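Local coordinates for protein putative polyketide synthase (Brevibacillus brevis, PDB 5HU7) that probably dehydrates carrier-protein-bound 3-hydroxyacyl intermediates to unsaturated ones, as the dehydratase domain of a trans-AT polyketide synthase, at residues Ala83-Leu88 / His127-Val132; Val95-Gly100 / Tyr111-Glu116; Pro218-Leu223 / Ala259-Ser264; Thr275-Leu280 / Arg290-Ser295. All blocks are in the same frame, centred on the assembly; numbering follows the deposited sequence.

Overall arrangement
The contacts fall into two pairs, one in each half of what is evidently a double hotdog. Interactions 1 and 2 share the first half: strand 108-115 lies between strands 95-105 and 125-135, and H127 of interaction 1 meets S115 of interaction 2. Interactions 3 and 4 share the second half, joined through neighbouring strands 258-263 and 276-281, with centres about 9 Å apart. Interactions 2 and 3 sit on opposite sides of the chain's centre. Interaction 3, a helix against a strand, is buried and purely apolar; interaction 2 is also mostly buried but is held by backbone bonds and an aromatic face. Interactions 1 and 4 are partly buried, and each has a charged or polar outer side.

Interaction 1. Residues Ala83-Leu88 / His127-Val132; sequences ATDDPL and HSHGMV
H127 lays its imidazole against L88 and turns a ring nitrogen on the backbone of D86, and this corner is the tight end of the contact. H127 CG, anti to the carbonyl carbon (chi1 -53°), lies 3.8 Å from L88 CB. That carbon stands over the centre of one face of the H127 ring; a leucine gives the flat ring an apolar bed. Almost in the ring plane, H127 ND1 donates to D86 O over 2.9 Å. The other nitrogen, NE2, bonds to S115 OG, and with both nitrogens engaged the rotation of the ring is fixed. H127 and S128 together face I113 as a classic beta bulge in strand 125-135, part of the first hotdog of the dehydratase. Next to the bulge, T84 OG1 and S128 OG hydrogen-bond at 2.9 Å, two small buried hydroxyls that satisfy each other beside Y55 of helix 52-65. A83 N and H129 O then pair at 3.0 Å. Looser is the outer side, where the D85 and D86 side chains lie exposed. D85 N reaches H127 O only weakly, at 3.3 Å, while D85 OD1 approaches H129 CE1 to 3.4 Å, the two side chains crossing at about a right angle.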
loop_
_atom_site.group_PDB
_atom_site.type_symbol
_atom_site.label_atom_id
_atom_site.label_comp_id
_atom_site.label_asym_id
_atom_site.label_seq_id
_atom_site.Cartn_x
_atom_site.Cartn_y
_atom_site.Cartn_z
ATOM N N ALA A 83 23.499 -2.922 -7.941
ATOM C CA ALA A 83 24.590 -2.032 -7.532
ATOM C C ALA A 83 24.147 -1.114 -6.428
ATOM O O ALA A 83 23.138 -0.455 -6.574
ATOM C CB ALA A 83 25.074 -1.229 -8.738
ATOM N N THR A 84 24.833 -1.176 -5.272
ATOM C CA THR A 84 24.639 -0.264 -4.151
ATOM C C THR A 84 25.841 0.649 -4.183
ATOM O O THR A 84 26.892 0.242 -3.718
ATOM C CB THR A 84 24.457 -1.000 -2.821
ATOM O OG1 THR A 84 23.202 -1.701 -2.869
ATOM C CG2 THR A 84 24.489 -0.050 -1.622
ATOM N N ASP A 85 25.687 1.850 -4.762
ATOM C CA ASP A 85 26.743 2.855 -4.991
ATOM C C ASP A 85 26.864 3.904 -3.881
ATOM O O ASP A 85 27.970 4.387 -3.633
ATOM C CB ASP A 85 26.474 3.641 -6.329
ATOM C CG ASP A 85 25.020 3.658 -6.877
ATOM O OD1 ASP A 85 24.397 2.581 -6.965
ATOM O OD2 ASP A 85 24.478 4.779 -7.085
ATOM N N ASP A 86 25.722 4.370 -3.352
ATOM C CA ASP A 86 25.686 5.430 -2.342
ATOM C C ASP A 86 25.013 4.855 -1.120
ATOM O O ASP A 86 23.800 4.745 -1.115
ATOM C CB ASP A 86 24.942 6.652 -2.904
ATOM C CG ASP A 86 25.249 7.966 -2.197
ATOM O OD1 ASP A 86 25.787 7.926 -1.062
ATOM O OD2 ASP A 86 24.987 9.030 -2.791
ATOM N N PRO A 87 25.773 4.419 -0.085
ATOM C CA PRO A 87 25.136 3.741 1.056
ATOM C C PRO A 87 24.121 4.546 1.867
ATOM O O PRO A 87 24.329 5.724 2.188
ATOM C CB PRO A 87 26.326 3.332 1.942
ATOM C CG PRO A 87 27.489 3.375 1.078
ATOM C CD PRO A 87 27.244 4.420 0.050
ATOM N N LEU A 88 23.038 3.865 2.240
ATOM C CA LEU A 88 22.007 4.407 3.105
ATOM C C LEU A 88 22.551 4.282 4.535
ATOM O O LEU A 88 23.036 3.210 4.936
ATOM C CB LEU A 88 20.699 3.600 2.938
ATOM C CG LEU A 88 19.568 3.835 3.938
ATOM C CD1 LEU A 88 19.076 5.276 3.919
ATOM C CD2 LEU A 88 18.427 2.886 3.668
ATOM N N HIS A 127 20.252 4.801 -3.534
ATOM C CA HIS A 127 21.238 4.002 -2.830
ATOM C C HIS A 127 21.496 2.709 -3.547
ATOM O O HIS A 127 22.621 2.277 -3.581
ATOM C CB HIS A 127 20.766 3.705 -1.380
ATOM C CG HIS A 127 20.388 4.926 -0.598
ATOM N ND1 HIS A 127 21.297 5.930 -0.348
ATOM C CD2 HIS A 127 19.185 5.301 -0.104
ATOM C CE1 HIS A 127 20.628 6.873 0.308
ATOM N NE2 HIS A 127 19.355 6.539 0.473
ATOM N N SER A 128 20.463 2.068 -4.081
ATOM C CA SER A 128 20.596 0.784 -4.746
ATOM C C SER A 128 19.631 0.675 -5.936
ATOM O O SER A 128 18.569 1.263 -5.902
ATOM C CB SER A 128 20.319 -0.337 -3.742
ATOM O OG SER A 128 20.632 -1.618 -4.258
ATOM N N HIS A 129 20.034 -0.021 -6.987
ATOM C CA HIS A 129 19.188 -0.276 -8.143
ATOM C C HIS A 129 19.570 -1.605 -8.789
ATOM O O HIS A 129 20.671 -2.112 -8.580
ATOM C CB HIS A 129 19.227 0.887 -9.161
ATOM C CG HIS A 129 20.579 1.159 -9.724
ATOM N ND1 HIS A 129 21.353 2.141 -9.156
ATOM C CD2 HIS A 129 21.305 0.559 -10.688
ATOM C CE1 HIS A 129 22.513 2.115 -9.787
ATOM N NE2 HIS A 129 22.554 1.146 -10.662
ATOM N N GLY A 130 18.652 -2.160 -9.546
ATOM C CA GLY A 130 18.867 -3.408 -10.245
ATOM C C GLY A 130 17.691 -3.800 -11.098
ATOM O O GLY A 130 16.670 -3.115 -11.102
ATOM N N MET A 131 17.854 -4.867 -11.867
ATOM C CA MET A 131 16.816 -5.391 -12.752
ATOM C C MET A 131 16.276 -6.660 -12.167
ATOM O O MET A 131 17.024 -7.378 -11.504
ATOM C CB MET A 131 17.393 -5.686 -14.134
ATOM C CG MET A 131 18.066 -4.486 -14.782
ATOM S SD MET A 131 16.888 -3.208 -15.240
ATOM C CE MET A 131 17.706 -1.738 -14.611
ATOM N N VAL A 132 14.994 -6.951 -12.426
ATOM C CA VAL A 132 14.336 -8.175 -11.965
ATOM C C VAL A 132 13.501 -8.861 -13.036
ATOM O O VAL A 132 12.785 -8.194 -13.758
ATOM C CB VAL A 132 13.502 -7.925 -10.696
ATOM C CG1 VAL A 132 12.759 -9.193 -10.263
ATOM C CG2 VAL A 132 14.400 -7.421 -9.589
#

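Interaction 2. Residues Val95-Gly100 / Tyr111-Glu116; sequences VQVHVG and YKIYSE
H98 and Y114 face each other across the two strands and have the most surface buried by the contact. H98 CB lies over one face of the phenol ring, 3.7 Å from the Y114 ring centroid and offset toward the rim. The imidazole continues past the ring, its CD2 3.6 Å from Y114 CE2, with the two planes 43° apart. The first torsion of Y114 (chi1 68°) holds CG between its backbone N and carbonyl carbon, and the ring leans over strand 95-105. G100 suits its place because a CB would lie about 3.6 Å from Y114 CE1, already in contact, so anything longer would be crowded. These strands, 95-105 and 108-115, form an antiparallel beta hairpin of the hotdog sheet; H98 N bonds to Y114 O at 2.7 Å, and G100 N to K112 O at 2.9 Å. H98 ND1 meets S29, and Y114 OH is held by E25 and R27. An alanine in place of Y114 would probably leave H98 CB uncovered and deprive E25 and R27 of their phenol partner. On the other face, V97 CG1 touches I113 CG2 at 3.6 Å, and I113 lies alongside V99 near helix 52-65.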
loop_
_atom_site.group_PDB
_atom_site.type_symbol
_atom_site.label_atom_id
_atom_site.label_comp_id
_atom_site.label_asym_id
_atom_site.label_seq_id
_atom_site.Cartn_x
_atom_site.Cartn_y
_atom_site.Cartn_z
ATOM N N VAL A 95 14.960 7.586 9.178
ATOM C CA VAL A 95 15.049 7.635 7.709
ATOM C C VAL A 95 13.803 7.068 7.036
ATOM O O VAL A 95 13.341 5.999 7.402
ATOM C CB VAL A 95 16.332 6.950 7.152
ATOM C CG1 VAL A 95 17.588 7.726 7.530
ATOM C CG2 VAL A 95 16.462 5.505 7.601
ATOM N N GLN A 96 13.287 7.773 6.050
ATOM C CA GLN A 96 12.169 7.310 5.237
ATOM C C GLN A 96 12.786 6.801 3.917
ATOM O O GLN A 96 13.325 7.588 3.155
ATOM C CB GLN A 96 11.138 8.412 4.987
ATOM C CG GLN A 96 9.792 7.840 4.536
ATOM C CD GLN A 96 8.812 8.873 4.033
ATOM O OE1 GLN A 96 9.171 9.988 3.627
ATOM N NE2 GLN A 96 7.545 8.490 3.977
ATOM N N VAL A 97 12.748 5.490 3.690
ATOM C CA VAL A 97 13.328 4.849 2.513
ATOM C C VAL A 97 12.225 4.388 1.602
ATOM O O VAL A 97 11.278 3.760 2.061
ATOM C CB VAL A 97 14.193 3.638 2.923
ATOM C CG1 VAL A 97 14.959 3.091 1.726
ATOM C CG2 VAL A 97 15.143 3.992 4.044
ATOM N N HIS A 98 12.383 4.635 0.309
ATOM C CA HIS A 98 11.408 4.250 -0.704
ATOM C C HIS A 98 11.974 3.193 -1.651
ATOM O O HIS A 98 13.167 3.157 -1.877
ATOM C CB HIS A 98 10.990 5.471 -1.525
ATOM C CG HIS A 98 10.526 6.617 -0.709
ATOM N ND1 HIS A 98 9.333 6.562 -0.017
ATOM C CD2 HIS A 98 11.090 7.826 -0.511
ATOM C CE1 HIS A 98 9.223 7.719 0.597
ATOM N NE2 HIS A 98 10.249 8.520 0.309
ATOM N N VAL A 99 11.104 2.364 -2.206
ATOM C CA VAL A 99 11.462 1.393 -3.237
ATOM C C VAL A 99 10.513 1.644 -4.396
ATOM O O VAL A 99 9.317 1.381 -4.278
ATOM C CB VAL A 99 11.379 -0.093 -2.868
ATOM C CG1 VAL A 99 12.079 -0.923 -3.929
ATOM C CG2 VAL A 99 11.941 -0.361 -1.508
ATOM N N GLY A 100 11.044 2.150 -5.488
ATOM C CA GLY A 100 10.257 2.380 -6.676
ATOM C C GLY A 100 10.446 1.218 -7.625
ATOM O O GLY A 100 11.524 0.617 -7.657
ATOM N N TYR A 111 14.287 -1.565 -10.455
ATOM C CA TYR A 111 13.954 -1.056 -9.127
ATOM C C TYR A 111 14.983 -0.067 -8.660
ATOM O O TYR A 111 16.128 -0.099 -9.102
ATOM C CB TYR A 111 13.754 -2.169 -8.091
ATOM C CG TYR A 111 15.026 -2.790 -7.574
ATOM C CD1 TYR A 111 15.723 -2.216 -6.527
ATOM C CD2 TYR A 111 15.535 -3.951 -8.136
ATOM C CE1 TYR A 111 16.961 -2.710 -6.129
ATOM C CE2 TYR A 111 16.763 -4.478 -7.727
ATOM C CZ TYR A 111 17.455 -3.877 -6.699
ATOM O OH TYR A 111 18.646 -4.422 -6.306
ATOM N N LYS A 112 14.576 0.815 -7.748
ATOM C CA LYS A 112 15.472 1.769 -7.106
ATOM C C LYS A 112 15.098 1.903 -5.674
ATOM O O LYS A 112 13.940 2.144 -5.375
ATOM C CB LYS A 112 15.394 3.160 -7.713
ATOM C CG LYS A 112 15.879 3.267 -9.122
ATOM C CD LYS A 112 16.319 4.706 -9.448
ATOM C CE LYS A 112 15.514 5.368 -10.522
ATOM N NZ LYS A 112 15.940 4.951 -11.861
ATOM N N ILE A 113 16.088 1.891 -4.799
ATOM C CA ILE A 113 15.903 2.111 -3.375
ATOM C C ILE A 113 16.459 3.499 -3.185
ATOM O O ILE A 113 17.588 3.760 -3.574
ATOM C CB ILE A 113 16.579 1.048 -2.495
ATOM C CG1 ILE A 113 15.898 -0.314 -2.695
ATOM C CG2 ILE A 113 16.534 1.452 -1.021
ATOM C CD1 ILE A 113 16.671 -1.582 -2.115
ATOM N N TYR A 114 15.676 4.400 -2.637
ATOM C CA TYR A 114 16.115 5.783 -2.513
ATOM C C TYR A 114 15.482 6.467 -1.322
ATOM O O TYR A 114 14.480 5.998 -0.806
ATOM C CB TYR A 114 15.786 6.536 -3.835
ATOM C CG TYR A 114 14.312 6.725 -4.094
ATOM C CD1 TYR A 114 13.588 5.806 -4.832
ATOM C CD2 TYR A 114 13.655 7.867 -3.654
ATOM C CE1 TYR A 114 12.224 5.983 -5.075
ATOM C CE2 TYR A 114 12.300 8.069 -3.913
ATOM C CZ TYR A 114 11.585 7.127 -4.621
ATOM O OH TYR A 114 10.243 7.337 -4.838
ATOM N N SER A 115 16.057 7.581 -0.914
ATOM C CA SER A 115 15.565 8.365 0.224
ATOM C C SER A 115 15.810 9.848 0.023
ATOM O O SER A 115 16.492 10.241 -0.916
ATOM C CB SER A 115 16.223 7.904 1.520
ATOM O OG SER A 115 17.566 8.327 1.625
ATOM N N GLU A 116 15.216 10.669 0.909
ATOM C CA GLU A 116 15.373 12.130 0.954
ATOM C C GLU A 116 14.857 12.807 -0.310
ATOM O O GLU A 116 14.198 13.836 -0.228
ATOM C CB GLU A 116 16.841 12.498 1.228
ATOM C CG GLU A 116 17.041 13.936 1.664
ATOM C CD GLU A 116 18.446 14.280 2.123
ATOM O OE1 GLU A 116 18.991 13.508 2.939
ATOM O OE2 GLU A 116 18.980 15.342 1.728
#

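Interaction 3. Residues Pro218-Leu223 / Ala259-Ser264; sequences PSTRYL and ALIRFS
L223 and F263 reach toward each other tip to tip, the leucine from helix 212-227 and the phenylalanine from strand 258-263. L223 CD2 stands over one face of the F263 ring, 4.2 Å from its centroid and shifted toward the rim. Chi1 of 179° sets L223 CG anti to its backbone N, where it meets F263 CE2 at 3.7 Å. L223 CD2 also lies 3.8 Å from I261 CG2, and here the two side chains slide past each other in opposite directions. T220 crosses I261 at about a right angle, with T220 CG2 to I261 CG2 at 4.1 Å. S219 CB takes I261 CD1 at 3.7 Å. The hydroxyls of S219 and T220 bond back to S215 O and L217 O, which lets these small residues offer carbon to the strand. An alanine in place of L223 would probably open a gap beside I261 and leave the face of the F263 ring without its methyl cover. The helix is probably the one wrapped by the sheet of the second hotdog, as in related dehydratases. With no hydrogen bond across the contact, these two segments are joined by apolar packing alone.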
loop_
_atom_site.group_PDB
_atom_site.type_symbol
_atom_site.label_atom_id
_atom_site.label_comp_id
_atom_site.label_asym_id
_atom_site.label_seq_id
_atom_site.Cartn_x
_atom_site.Cartn_y
_atom_site.Cartn_z
ATOM N N PRO A 218 33.022 -12.913 7.558
ATOM C CA PRO A 218 34.273 -13.544 8.047
ATOM C C PRO A 218 34.723 -14.745 7.204
ATOM O O PRO A 218 35.919 -14.991 7.050
ATOM C CB PRO A 218 33.940 -13.957 9.496
ATOM C CG PRO A 218 32.474 -13.857 9.634
ATOM C CD PRO A 218 31.991 -12.865 8.614
ATOM N N SER A 219 33.744 -15.461 6.614
ATOM C CA SER A 219 33.976 -16.620 5.746
ATOM C C SER A 219 34.586 -16.209 4.400
ATOM O O SER A 219 35.409 -16.958 3.869
ATOM C CB SER A 219 32.672 -17.386 5.513
ATOM O OG SER A 219 31.991 -17.690 6.722
ATOM N N THR A 220 34.148 -15.065 3.818
ATOM C CA THR A 220 34.723 -14.581 2.557
ATOM C C THR A 220 36.137 -14.090 2.816
ATOM O O THR A 220 37.038 -14.368 2.015
ATOM C CB THR A 220 33.865 -13.521 1.836
ATOM O OG1 THR A 220 33.804 -12.292 2.572
ATOM C CG2 THR A 220 32.469 -14.013 1.489
ATOM N N ARG A 221 36.348 -13.413 3.954
ATOM C CA ARG A 221 37.677 -12.936 4.356
ATOM C C ARG A 221 38.649 -14.105 4.542
ATOM O O ARG A 221 39.823 -13.984 4.203
ATOM C CB ARG A 221 37.599 -12.114 5.647
ATOM C CG ARG A 221 36.947 -10.771 5.446
ATOM C CD ARG A 221 36.616 -10.158 6.786
ATOM N NE ARG A 221 36.112 -8.790 6.670
ATOM C CZ ARG A 221 35.664 -8.067 7.692
ATOM N NH1 ARG A 221 35.653 -8.574 8.922
ATOM N NH2 ARG A 221 35.222 -6.831 7.495
ATOM N N TYR A 222 38.149 -15.239 5.060
ATOM C CA TYR A 222 38.946 -16.454 5.232
ATOM C C TYR A 222 39.356 -17.028 3.865
ATOM O O TYR A 222 40.477 -17.514 3.716
ATOM C CB TYR A 222 38.189 -17.495 6.090
ATOM C CG TYR A 222 38.908 -18.815 6.214
ATOM C CD1 TYR A 222 40.259 -18.867 6.540
ATOM C CD2 TYR A 222 38.251 -20.013 5.973
ATOM C CE1 TYR A 222 40.948 -20.076 6.576
ATOM C CE2 TYR A 222 38.928 -21.231 6.013
ATOM C CZ TYR A 222 40.275 -21.259 6.338
ATOM O OH TYR A 222 40.985 -22.436 6.415
ATOM N N LEU A 223 38.464 -16.963 2.867
ATOM C CA LEU A 223 38.795 -17.424 1.513
ATOM C C LEU A 223 39.848 -16.483 0.886
ATOM O O LEU A 223 40.881 -16.947 0.385
ATOM C CB LEU A 223 37.521 -17.460 0.631
ATOM C CG LEU A 223 37.699 -17.893 -0.834
ATOM C CD1 LEU A 223 38.369 -19.267 -0.955
ATOM C CD2 LEU A 223 36.374 -17.875 -1.566
ATOM N N ALA A 259 26.616 -22.559 3.158
ATOM C CA ALA A 259 26.995 -21.597 2.135
ATOM C C ALA A 259 28.300 -22.080 1.511
ATOM O O ALA A 259 29.260 -22.324 2.228
ATOM C CB ALA A 259 27.185 -20.212 2.746
ATOM N N LEU A 260 28.309 -22.305 0.207
ATOM C CA LEU A 260 29.510 -22.673 -0.532
ATOM C C LEU A 260 29.999 -21.385 -1.164
ATOM O O LEU A 260 29.232 -20.757 -1.866
ATOM C CB LEU A 260 29.210 -23.705 -1.610
ATOM C CG LEU A 260 30.406 -24.139 -2.485
ATOM C CD1 LEU A 260 31.437 -24.868 -1.689
ATOM C CD2 LEU A 260 29.950 -25.000 -3.603
ATOM N N ILE A 261 31.231 -20.956 -0.864
ATOM C CA ILE A 261 31.767 -19.702 -1.375
ATOM C C ILE A 261 32.988 -20.030 -2.209
ATOM O O ILE A 261 33.847 -20.793 -1.775
ATOM C CB ILE A 261 32.140 -18.719 -0.225
ATOM C CG1 ILE A 261 30.944 -18.430 0.718
ATOM C CG2 ILE A 261 32.683 -17.404 -0.791
ATOM C CD1 ILE A 261 31.369 -18.125 2.124
ATOM N N ARG A 262 33.072 -19.408 -3.389
ATOM C CA ARG A 262 34.156 -19.576 -4.351
ATOM C C ARG A 262 34.470 -18.213 -4.957
ATOM O O ARG A 262 33.668 -17.277 -4.859
ATOM C CB ARG A 262 33.677 -20.460 -5.532
ATOM C CG ARG A 262 33.322 -21.914 -5.221
ATOM C CD ARG A 262 32.919 -22.595 -6.523
ATOM N NE ARG A 262 32.379 -23.959 -6.382
ATOM C CZ ARG A 262 33.092 -25.080 -6.259
ATOM N NH1 ARG A 262 34.423 -25.028 -6.204
ATOM N NH2 ARG A 262 32.481 -26.261 -6.168
ATOM N N PHE A 263 35.571 -18.139 -5.682
ATOM C CA PHE A 263 35.906 -16.957 -6.477
ATOM C C PHE A 263 35.200 -17.150 -7.801
ATOM O O PHE A 263 35.186 -18.274 -8.317
ATOM C CB PHE A 263 37.397 -16.857 -6.765
ATOM C CG PHE A 263 38.196 -16.476 -5.563
ATOM C CD1 PHE A 263 38.167 -15.168 -5.081
ATOM C CD2 PHE A 263 38.956 -17.428 -4.885
ATOM C CE1 PHE A 263 38.881 -14.821 -3.937
ATOM C CE2 PHE A 263 39.702 -17.071 -3.776
ATOM C CZ PHE A 263 39.654 -15.767 -3.302
ATOM N N SER A 264 34.627 -16.065 -8.356
ATOM C CA SER A 264 33.930 -16.116 -9.651
ATOM C C SER A 264 34.974 -16.243 -10.764
ATOM O O SER A 264 36.059 -15.662 -10.642
ATOM C CB SER A 264 33.038 -14.885 -9.831
ATOM O OG SER A 264 33.790 -13.741 -10.187
#

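Interaction 4. Residues Thr275-Leu280 / Arg290-Ser295; sequences TLDIEL and RMRGFS
A G1 beta bulge, with G293 and F294 both facing L276, breaks the register of the hairpin made by strands 276-281 and 287-298 in the second hotdog. The positive phi of G293 (75°) favours glycine. F294 N bonds to L276 O at 2.8 Å, and D277 OD1 supports the bulge by accepting from G293 N at 3.2 Å. Charges occupy one face. R290 CG is anti to its backbone N (chi1 163°), and the chain bends at chi3. E279 and R290 lie side by side, and E279 OE2 forms a salt bridge with R290 NH2 at 2.6 Å, with a weak bond from R290 NE. R292 NH1 sits over the centre of the R290 guanidinium, 3.3 Å above its plane, and has a long link to E279. D277 OD2 lies 3.6 Å from R292 NE but well out of the guanidinium plane, a bridge of charge alone. The opposite face is apolar: I278 CD1 touches F294 CD2 at 4.0 Å, and M291 CE lies over the F294 ring. With two acids set among two arginines brought close together, the network would probably offset the repulsion between the guanidiniums, while D277 links it to the bulge.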
loop_
_atom_site.group_PDB
_atom_site.type_symbol
_atom_site.label_atom_id
_atom_site.label_comp_id
_atom_site.label_asym_id
_atom_site.label_seq_id
_atom_site.Cartn_x
_atom_site.Cartn_y
_atom_site.Cartn_z
ATOM N N THR A 275 35.835 -10.834 -6.406
ATOM C CA THR A 275 34.489 -11.191 -6.863
ATOM C C THR A 275 34.154 -12.647 -6.517
ATOM O O THR A 275 34.929 -13.546 -6.830
ATOM C CB THR A 275 34.336 -10.842 -8.337
ATOM O OG1 THR A 275 34.632 -9.451 -8.487
ATOM C CG2 THR A 275 32.952 -11.082 -8.837
ATOM N N LEU A 276 32.975 -12.871 -5.922
ATOM C CA LEU A 276 32.591 -14.192 -5.452
ATOM C C LEU A 276 31.309 -14.753 -6.009
ATOM O O LEU A 276 30.397 -14.015 -6.385
ATOM C CB LEU A 276 32.447 -14.158 -3.921
ATOM C CG LEU A 276 33.608 -13.564 -3.163
ATOM C CD1 LEU A 276 33.276 -13.417 -1.740
ATOM C CD2 LEU A 276 34.868 -14.439 -3.313
ATOM N N ASP A 277 31.227 -16.088 -5.980
ATOM C CA ASP A 277 30.037 -16.860 -6.267
ATOM C C ASP A 277 29.659 -17.533 -4.930
ATOM O O ASP A 277 30.532 -18.108 -4.279
ATOM C CB ASP A 277 30.294 -17.902 -7.332
ATOM C CG ASP A 277 30.566 -17.345 -8.720
ATOM O OD1 ASP A 277 30.387 -16.097 -8.923
ATOM O OD2 ASP A 277 30.869 -18.156 -9.631
ATOM N N ILE A 278 28.391 -17.379 -4.494
ATOM C CA ILE A 278 27.885 -17.924 -3.248
ATOM C C ILE A 278 26.642 -18.729 -3.541
ATOM O O ILE A 278 25.696 -18.196 -4.122
ATOM C CB ILE A 278 27.593 -16.809 -2.212
ATOM C CG1 ILE A 278 28.847 -15.968 -1.964
ATOM C CG2 ILE A 278 27.087 -17.393 -0.878
ATOM C CD1 ILE A 278 28.671 -14.810 -1.000
ATOM N N GLU A 279 26.622 -19.987 -3.088
ATOM C CA GLU A 279 25.473 -20.871 -3.186
ATOM C C GLU A 279 25.027 -21.206 -1.768
ATOM O O GLU A 279 25.850 -21.615 -0.948
ATOM C CB GLU A 279 25.816 -22.133 -3.977
ATOM C CG GLU A 279 25.741 -21.855 -5.463
ATOM C CD GLU A 279 26.673 -22.645 -6.351
ATOM O OE1 GLU A 279 27.883 -22.706 -6.047
ATOM O OE2 GLU A 279 26.205 -23.167 -7.382
ATOM N N LEU A 280 23.743 -20.997 -1.480
ATOM C CA LEU A 280 23.153 -21.221 -0.182
ATOM C C LEU A 280 22.194 -22.380 -0.341
ATOM O O LEU A 280 21.286 -22.286 -1.149
ATOM C CB LEU A 280 22.412 -19.955 0.280
ATOM C CG LEU A 280 23.245 -18.675 0.308
ATOM C CD1 LEU A 280 22.412 -17.507 0.753
ATOM C CD2 LEU A 280 24.436 -18.798 1.259
ATOM N N ARG A 290 21.443 -18.520 -5.247
ATOM C CA ARG A 290 22.739 -18.472 -5.904
ATOM C C ARG A 290 23.064 -17.001 -6.203
ATOM O O ARG A 290 22.235 -16.309 -6.768
ATOM C CB ARG A 290 22.709 -19.303 -7.170
ATOM C CG ARG A 290 23.846 -19.019 -8.138
ATOM C CD ARG A 290 23.796 -19.938 -9.321
ATOM N NE ARG A 290 24.162 -21.306 -8.970
ATOM C CZ ARG A 290 24.163 -22.332 -9.816
ATOM N NH1 ARG A 290 23.774 -22.168 -11.078
ATOM N NH2 ARG A 290 24.531 -23.541 -9.401
ATOM N N MET A 291 24.264 -16.537 -5.813
ATOM C CA MET A 291 24.742 -15.188 -6.028
ATOM C C MET A 291 25.974 -15.339 -6.876
ATOM O O MET A 291 26.881 -16.078 -6.503
ATOM C CB MET A 291 25.112 -14.506 -4.711
ATOM C CG MET A 291 23.939 -14.339 -3.781
ATOM S SD MET A 291 24.422 -13.823 -2.146
ATOM C CE MET A 291 24.812 -12.165 -2.448
ATOM N N ARG A 292 25.973 -14.741 -8.049
ATOM C CA ARG A 292 27.094 -14.809 -8.962
ATOM C C ARG A 292 27.626 -13.405 -9.200
ATOM O O ARG A 292 26.849 -12.485 -9.420
ATOM C CB ARG A 292 26.670 -15.487 -10.282
ATOM C CG ARG A 292 26.343 -16.990 -10.128
ATOM C CD ARG A 292 27.614 -17.817 -9.877
ATOM N NE ARG A 292 27.459 -19.279 -9.838
ATOM C CZ ARG A 292 27.271 -20.072 -10.897
ATOM N NH1 ARG A 292 27.161 -21.387 -10.736
ATOM N NH2 ARG A 292 27.163 -19.554 -12.120
ATOM N N GLY A 293 28.942 -13.241 -9.062
ATOM C CA GLY A 293 29.605 -11.988 -9.321
ATOM C C GLY A 293 29.359 -10.978 -8.226
ATOM O O GLY A 293 29.133 -9.810 -8.526
ATOM N N PHE A 294 29.489 -11.420 -6.944
ATOM C CA PHE A 294 29.292 -10.617 -5.749
ATOM C C PHE A 294 30.593 -9.943 -5.317
ATOM O O PHE A 294 31.555 -10.608 -4.986
ATOM C CB PHE A 294 28.750 -11.490 -4.616
ATOM C CG PHE A 294 28.421 -10.724 -3.346
ATOM C CD1 PHE A 294 27.520 -9.669 -3.363
ATOM C CD2 PHE A 294 29.035 -11.044 -2.145
ATOM C CE1 PHE A 294 27.202 -8.970 -2.195
ATOM C CE2 PHE A 294 28.705 -10.354 -0.972
ATOM C CZ PHE A 294 27.789 -9.320 -1.010
ATOM N N SER A 295 30.557 -8.625 -5.189
ATOM C CA SER A 295 31.726 -7.835 -4.825
ATOM C C SER A 295 31.354 -6.757 -3.841
ATOM O O SER A 295 30.454 -5.955 -4.077
ATOM C CB SER A 295 32.340 -7.205 -6.070
ATOM O OG SER A 295 33.625 -6.687 -5.776
#